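Local coordinates for protein Two-component system sensor histidine kinase (Bacteroides thetaiotaomicron, PDB 3OTT) that probably senses saccharides through this extracellular beta-propeller and beta-sandwich region and relays the signal as a histidine kinase to its DNA-binding regulator part, at residues B[520-531]-B[561-571]. Numbering follows the deposited sequence.
Sequences NYLLCDEDGLLW and ILSMTCVKNSI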
ATOM      1  N   ASN B 520     -20.366  -4.469  31.325  1.00 20.15           N
ATOM      2  CA  ASN B 520     -19.121  -4.572  30.601  1.00 23.04           C
ATOM      3  C   ASN B 520     -18.630  -3.214  30.089  1.00 22.18           C
ATOM      4  O   ASN B 520     -17.719  -3.173  29.303  1.00 23.00           O
ATOM      5  CB  ASN B 520     -19.233  -5.568  29.426  1.00 23.91           C
ATOM      6  CG  ASN B 520     -19.990  -4.963  28.246  1.00 30.05           C
ATOM      7  OD1 ASN B 520     -21.060  -4.367  28.437  1.00 31.97           O
ATOM      8  ND2 ASN B 520     -19.412  -5.061  27.027  1.00 31.80           N
ATOM      9  N   TYR B 521     -19.202  -2.119  30.568  1.00 21.38           N
ATOM     10  CA  TYR B 521     -18.731  -0.818  30.186  1.00 21.88           C
ATOM     11  C   TYR B 521     -19.059   0.198  31.235  1.00 22.16           C
ATOM     12  O   TYR B 521     -20.159   0.190  31.800  1.00 22.71           O
ATOM     13  CB  TYR B 521     -19.318  -0.327  28.839  1.00 21.91           C
ATOM     14  CG  TYR B 521     -18.327   0.565  28.112  1.00 24.41           C
ATOM     15  CD1 TYR B 521     -18.247   1.930  28.381  1.00 25.83           C
ATOM     16  CD2 TYR B 521     -17.434   0.028  27.153  1.00 26.72           C
ATOM     17  CE1 TYR B 521     -17.268   2.749  27.735  1.00 27.89           C
ATOM     18  CE2 TYR B 521     -16.493   0.827  26.503  1.00 26.50           C
ATOM     19  CZ  TYR B 521     -16.408   2.189  26.787  1.00 27.97           C
ATOM     20  OH  TYR B 521     -15.459   2.994  26.112  1.00 28.93           O
ATOM     21  N   LEU B 522     -18.139   1.132  31.432  1.00 21.41           N
ATOM     22  CA  LEU B 522     -18.322   2.153  32.459  1.00 21.61           C
ATOM     23  C   LEU B 522     -17.762   3.525  32.056  1.00 21.08           C
ATOM     24  O   LEU B 522     -16.734   3.595  31.437  1.00 19.63           O
ATOM     25  CB  LEU B 522     -17.696   1.669  33.755  1.00 19.25           C
ATOM     26  CG  LEU B 522     -17.903   2.189  35.184  1.00 23.93           C
ATOM     27  CD1 LEU B 522     -16.679   2.853  35.658  1.00 26.10           C
ATOM     28  CD2 LEU B 522     -19.170   2.975  35.549  1.00 22.22           C
ATOM     29  N   LEU B 523     -18.484   4.588  32.412  1.00 22.23           N
ATOM     30  CA  LEU B 523     -18.096   5.963  32.140  1.00 23.88           C
ATOM     31  C   LEU B 523     -18.770   6.962  33.092  1.00 24.95           C
ATOM     32  O   LEU B 523     -19.789   6.648  33.718  1.00 24.35           O
ATOM     33  CB  LEU B 523     -18.290   6.340  30.657  1.00 24.12           C
ATOM     34  CG  LEU B 523     -19.573   6.708  29.902  1.00 25.23           C
ATOM     35  CD1 LEU B 523     -20.294   7.976  30.472  1.00 30.13           C
ATOM     36  CD2 LEU B 523     -19.259   6.999  28.430  1.00 24.10           C
ATOM     37  N   CYS B 524     -18.148   8.137  33.223  1.00 25.73           N
ATOM     38  CA  CYS B 524     -18.687   9.255  34.016  1.00 27.52           C
ATOM     39  C   CYS B 524     -18.856  10.446  33.096  1.00 27.47           C
ATOM     40  O   CYS B 524     -17.962  10.742  32.307  1.00 27.80           O
ATOM     41  CB  CYS B 524     -17.746   9.654  35.147  1.00 27.94           C
ATOM     42  SG  CYS B 524     -18.462  10.854  36.414  1.00 33.19           S
ATOM     43  N   ASP B 525     -20.010  11.112  33.195  1.00 27.58           N
ATOM     44  CA  ASP B 525     -20.337  12.214  32.303  1.00 27.73           C
ATOM     45  C   ASP B 525     -19.976  13.533  32.993  1.00 28.89           C
ATOM     46  O   ASP B 525     -19.619  13.533  34.183  1.00 27.96           O
ATOM     47  CB  ASP B 525     -21.797  12.092  31.795  1.00 26.73           C
ATOM     48  CG  ASP B 525     -22.870  12.477  32.824  1.00 27.49           C
ATOM     49  OD1 ASP B 525     -22.600  12.994  33.941  1.00 27.74           O
ATOM     50  OD2 ASP B 525     -24.057  12.330  32.477  1.00 27.54           O
ATOM     51  N   GLU B 526     -20.054  14.631  32.242  1.00 30.83           N
ATOM     52  CA  GLU B 526     -19.649  15.960  32.712  1.00 32.76           C
ATOM     53  C   GLU B 526     -20.454  16.412  33.930  1.00 33.30           C
ATOM     54  O   GLU B 526     -19.981  17.201  34.728  1.00 34.59           O
ATOM     55  CB  GLU B 526     -19.789  17.003  31.582  1.00 33.79           C
ATOM     56  CG  GLU B 526     -21.197  17.586  31.455  1.00 36.95           C
ATOM     57  CD  GLU B 526     -21.398  18.432  30.196  1.00 43.26           C
ATOM     58  OE1 GLU B 526     -20.926  18.025  29.100  1.00 45.43           O
ATOM     59  OE2 GLU B 526     -22.052  19.488  30.301  1.00 43.29           O
ATOM     60  N   ASP B 527     -21.677  15.929  34.076  1.00 33.39           N
ATOM     61  CA  ASP B 527     -22.479  16.288  35.268  1.00 33.28           C
ATOM     62  C   ASP B 527     -22.103  15.389  36.451  1.00 31.68           C
ATOM     63  O   ASP B 527     -22.713  15.480  37.520  1.00 31.45           O
ATOM     64  CB  ASP B 527     -23.987  16.202  34.972  1.00 34.06           C
ATOM     65  CG  ASP B 527     -24.521  17.437  34.206  1.00 39.72           C
ATOM     66  OD1 ASP B 527     -24.669  18.531  34.833  1.00 47.30           O
ATOM     67  OD2 ASP B 527     -24.830  17.327  32.997  1.00 41.53           O
ATOM     68  N   GLY B 528     -21.107  14.520  36.248  1.00 29.54           N
ATOM     69  CA  GLY B 528     -20.739  13.516  37.243  1.00 29.03           C
ATOM     70  C   GLY B 528     -21.627  12.293  37.511  1.00 28.34           C
ATOM     71  O   GLY B 528     -21.511  11.665  38.592  1.00 30.41           O
ATOM     72  N   LEU B 529     -22.520  11.934  36.585  1.00 26.67           N
ATOM     73  CA  LEU B 529     -23.332  10.701  36.733  1.00 24.27           C
ATOM     74  C   LEU B 529     -22.588   9.573  36.088  1.00 22.71           C
ATOM     75  O   LEU B 529     -21.824   9.822  35.175  1.00 22.83           O
ATOM     76  CB  LEU B 529     -24.738  10.854  36.165  1.00 24.53           C
ATOM     77  CG  LEU B 529     -25.533  11.885  36.985  1.00 26.23           C
ATOM     78  CD1 LEU B 529     -26.344  12.820  36.142  1.00 24.39           C
ATOM     79  CD2 LEU B 529     -26.403  11.186  37.931  1.00 26.85           C
ATOM     80  N   LEU B 530     -22.753   8.348  36.580  1.00 22.52           N
ATOM     81  CA  LEU B 530     -22.071   7.172  35.980  1.00 22.15           C
ATOM     82  C   LEU B 530     -22.953   6.440  35.013  1.00 21.44           C
ATOM     83  O   LEU B 530     -24.107   6.191  35.291  1.00 22.61           O
ATOM     84  CB  LEU B 530     -21.682   6.169  37.048  1.00 22.59           C
ATOM     85  CG  LEU B 530     -20.333   6.177  37.753  1.00 25.69           C
ATOM     86  CD1 LEU B 530     -19.798   7.540  37.823  1.00 29.00           C
ATOM     87  CD2 LEU B 530     -20.482   5.613  39.144  1.00 25.89           C
ATOM     88  N   TRP B 531     -22.376   5.980  33.924  1.00 21.05           N
ATOM     89  CA  TRP B 531     -23.105   5.182  32.956  1.00 19.52           C
ATOM     90  C   TRP B 531     -22.481   3.791  32.888  1.00 19.76           C
ATOM     91  O   TRP B 531     -21.243   3.655  32.652  1.00 19.00           O
ATOM     92  CB  TRP B 531     -23.086   5.895  31.592  1.00 18.80           C
ATOM     93  CG  TRP B 531     -23.896   7.174  31.617  1.00 17.99           C
ATOM     94  CD1 TRP B 531     -23.495   8.363  32.067  1.00 19.61           C
ATOM     95  CD2 TRP B 531     -25.265   7.329  31.221  1.00 20.06           C
ATOM     96  NE1 TRP B 531     -24.513   9.303  31.959  1.00 22.82           N
ATOM     97  CE2 TRP B 531     -25.616   8.681  31.446  1.00 23.31           C
ATOM     98  CE3 TRP B 531     -26.233   6.449  30.689  1.00 18.06           C
ATOM     99  CZ2 TRP B 531     -26.884   9.201  31.121  1.00 24.55           C
ATOM    100  CZ3 TRP B 531     -27.480   6.946  30.384  1.00 20.62           C
ATOM    101  CH2 TRP B 531     -27.804   8.316  30.595  1.00 22.57           C
ATOM    102  N   ILE B 561     -22.523  -4.256  23.842  1.00 30.94           N
ATOM    103  CA  ILE B 561     -22.024  -2.879  23.759  1.00 29.15           C
ATOM    104  C   ILE B 561     -20.516  -2.887  23.506  1.00 27.05           C
ATOM    105  O   ILE B 561     -19.770  -3.528  24.257  1.00 25.27           O
ATOM    106  CB  ILE B 561     -22.339  -2.096  25.050  1.00 29.02           C
ATOM    107  CG1 ILE B 561     -23.869  -1.922  25.195  1.00 29.60           C
ATOM    108  CG2 ILE B 561     -21.649  -0.793  25.034  1.00 27.66           C
ATOM    109  CD1 ILE B 561     -24.279  -0.959  26.266  1.00 29.81           C
ATOM    110  N   LEU B 562     -20.088  -2.196  22.450  1.00 25.54           N
ATOM    111  CA  LEU B 562     -18.672  -2.197  22.046  1.00 25.85           C
ATOM    112  C   LEU B 562     -17.903  -0.959  22.591  1.00 25.79           C
ATOM    113  O   LEU B 562     -16.751  -1.077  22.999  1.00 26.10           O
ATOM    114  CB  LEU B 562     -18.506  -2.353  20.516  1.00 25.61           C
ATOM    115  CG  LEU B 562     -19.029  -3.546  19.661  1.00 27.67           C
ATOM    116  CD1 LEU B 562     -18.645  -3.391  18.124  1.00 25.34           C
ATOM    117  CD2 LEU B 562     -18.633  -4.973  20.181  1.00 23.85           C
ATOM    118  N   SER B 563     -18.570   0.198  22.613  1.00 24.70           N
ATOM    119  CA  SER B 563     -18.008   1.441  23.034  1.00 24.60           C
ATOM    120  C   SER B 563     -19.129   2.402  23.424  1.00 25.08           C
ATOM    121  O   SER B 563     -20.238   2.335  22.870  1.00 26.00           O
ATOM    122  CB  SER B 563     -17.181   2.068  21.905  1.00 24.90           C
ATOM    123  OG  SER B 563     -16.375   3.137  22.431  1.00 27.27           O
ATOM    124  N   MET B 564     -18.857   3.297  24.367  1.00 24.60           N
ATOM    125  CA  MET B 564     -19.851   4.337  24.769  1.00 25.30           C
ATOM    126  C   MET B 564     -19.109   5.639  24.969  1.00 25.60           C
ATOM    127  O   MET B 564     -18.046   5.637  25.597  1.00 23.89           O
ATOM    128  CB  MET B 564     -20.478   4.007  26.122  1.00 25.67           C
ATOM    129  CG  MET B 564     -21.464   2.854  26.119  1.00 28.54           C
ATOM    130  SD  MET B 564     -22.055   2.414  27.767  1.00 30.62           S
ATOM    131  CE  MET B 564     -22.921   3.848  28.267  1.00 29.10           C
ATOM    132  N   THR B 565     -19.649   6.755  24.488  1.00 25.31           N
ATOM    133  CA  THR B 565     -18.994   8.004  24.801  1.00 25.49           C
ATOM    134  C   THR B 565     -19.971   9.169  24.990  1.00 25.88           C
ATOM    135  O   THR B 565     -21.063   9.154  24.390  1.00 25.97           O
ATOM    136  CB  THR B 565     -17.877   8.315  23.753  1.00 25.19           C
ATOM    137  OG1 THR B 565     -16.852   9.049  24.393  1.00 26.71           O
ATOM    138  CG2 THR B 565     -18.384   9.084  22.534  1.00 25.78           C
ATOM    139  N   CYS B 566     -19.580  10.174  25.786  1.00 24.69           N
ATOM    140  CA  CYS B 566     -20.426  11.384  25.983  1.00 26.10           C
ATOM    141  C   CYS B 566     -20.233  12.314  24.812  1.00 25.36           C
ATOM    142  O   CYS B 566     -19.103  12.607  24.435  1.00 25.77           O
ATOM    143  CB  CYS B 566     -20.077  12.193  27.234  1.00 25.98           C
ATOM    144  SG  CYS B 566     -20.319  11.268  28.715  1.00 33.59           S
ATOM    145  N   VAL B 567     -21.344  12.774  24.260  1.00 23.86           N
ATOM    146  CA  VAL B 567     -21.356  13.754  23.184  1.00 23.81           C
ATOM    147  C   VAL B 567     -22.326  14.873  23.616  1.00 24.82           C
ATOM    148  O   VAL B 567     -23.518  14.764  23.391  1.00 24.72           O
ATOM    149  CB  VAL B 567     -21.799  13.090  21.857  1.00 23.47           C
ATOM    150  CG1 VAL B 567     -21.950  14.105  20.772  1.00 21.20           C
ATOM    151  CG2 VAL B 567     -20.759  11.994  21.401  1.00 20.76           C
ATOM    152  N   LYS B 568     -21.822  15.891  24.305  1.00 25.99           N
ATOM    153  CA  LYS B 568     -22.673  17.001  24.808  1.00 28.18           C
ATOM    154  C   LYS B 568     -23.797  16.485  25.720  1.00 28.10           C
ATOM    155  O   LYS B 568     -23.533  15.966  26.804  1.00 27.87           O
ATOM    156  CB  LYS B 568     -23.306  17.777  23.643  1.00 30.58           C
ATOM    157  CG  LYS B 568     -22.386  18.599  22.760  1.00 33.45           C
ATOM    158  CD  LYS B 568     -23.220  19.048  21.549  1.00 40.14           C
ATOM    159  CE  LYS B 568     -22.643  20.246  20.844  1.00 44.93           C
ATOM    160  NZ  LYS B 568     -21.687  19.765  19.823  1.00 48.55           N
ATOM    161  N   ASN B 569     -25.036  16.579  25.256  1.00 28.80           N
ATOM    162  CA  ASN B 569     -26.202  16.221  26.070  1.00 29.83           C
ATOM    163  C   ASN B 569     -26.675  14.809  25.862  1.00 28.71           C
ATOM    164  O   ASN B 569     -27.694  14.387  26.424  1.00 29.63           O
ATOM    165  CB  ASN B 569     -27.351  17.199  25.826  1.00 31.20           C
ATOM    166  CG  ASN B 569     -27.076  18.543  26.435  1.00 34.36           C
ATOM    167  OD1 ASN B 569     -26.644  18.636  27.598  1.00 35.99           O
ATOM    168  ND2 ASN B 569     -27.307  19.604  25.662  1.00 37.47           N
ATOM    169  N   SER B 570     -25.905  14.072  25.078  1.00 27.43           N
ATOM    170  CA  SER B 570     -26.212  12.700  24.793  1.00 26.19           C
ATOM    171  C   SER B 570     -25.097  11.752  25.210  1.00 24.49           C
ATOM    172  O   SER B 570     -23.948  12.161  25.432  1.00 22.94           O
ATOM    173  CB  SER B 570     -26.476  12.563  23.288  1.00 26.57           C
ATOM    174  OG  SER B 570     -27.560  13.414  22.915  1.00 30.90           O
ATOM    175  N   ILE B 571     -25.439  10.471  25.285  1.00 23.00           N
ATOM    176  CA  ILE B 571     -24.422   9.460  25.185  1.00 22.39           C
ATOM    177  C   ILE B 571     -24.505   8.580  23.919  1.00 21.98           C
ATOM    178  O   ILE B 571     -25.574   8.076  23.566  1.00 22.12           O
ATOM    179  CB  ILE B 571     -24.284   8.633  26.491  1.00 21.92           C
ATOM    180  CG1 ILE B 571     -23.457   7.392  26.172  1.00 22.50           C
ATOM    181  CG2 ILE B 571     -25.612   8.190  26.988  1.00 23.68           C
ATOM    182  CD1 ILE B 571     -22.936   6.681  27.398  1.00 31.36           C
TER
HETATM  183  O   HOH W   1     -23.039  -5.293  26.491  1.00 23.35           O
HETATM  184  O   HOH W   2     -13.886   1.838  23.316  1.00 30.94           O
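Tyr521 lies with one ring face over the backbone of strand 561-567, its CZ 3.6 Å from Met564 N, a broad flat group suited to filling the gap between two sheets. Met564 slides past it the other way: CG lies anti to the carbonyl carbon (chi1 -73°) and the chain runs on extended to SD, an oblique Met-aromatic contact 4.8 Å from the Tyr521 ring centroid. An alanine in place of Tyr521 would probably open a gap over this backbone and leave the Met564 sulfur without its aromatic neighbour.

Further along, branched Leu523 splits its methyls: CD1 touches Cys566 SG, while CD2 meets Ile571 CD1 tip to tip and lies against Met564 O (3.4 Å). Ile571 also sets CG2 over the six-membered ring of Trp531, a CH-pi contact of 4.0 Å to the centroid.

Asn520 ND2 donates to Ile561 O (3.2 Å) in the carbonyl plane, and a water bridges Asn520 OD1 to Ile561 N, so both oxygen and nitrogen of the amide have partners, which suits an asparagine. Within 520-531, Asp525 OD2 accepts an almost straight bond from Trp531 NE1 (3.1 Å, 170°) from above the carboxylate plane, steadying the indole that Ile571 meets, and also pairs with Arg584.

Strands 519-524 and 561-567 open successive four-stranded propeller blades; their segments 520-524 and 561-567 run 9° from parallel, and strand 474-479 of the preceding blade backs Leu522 from the other side.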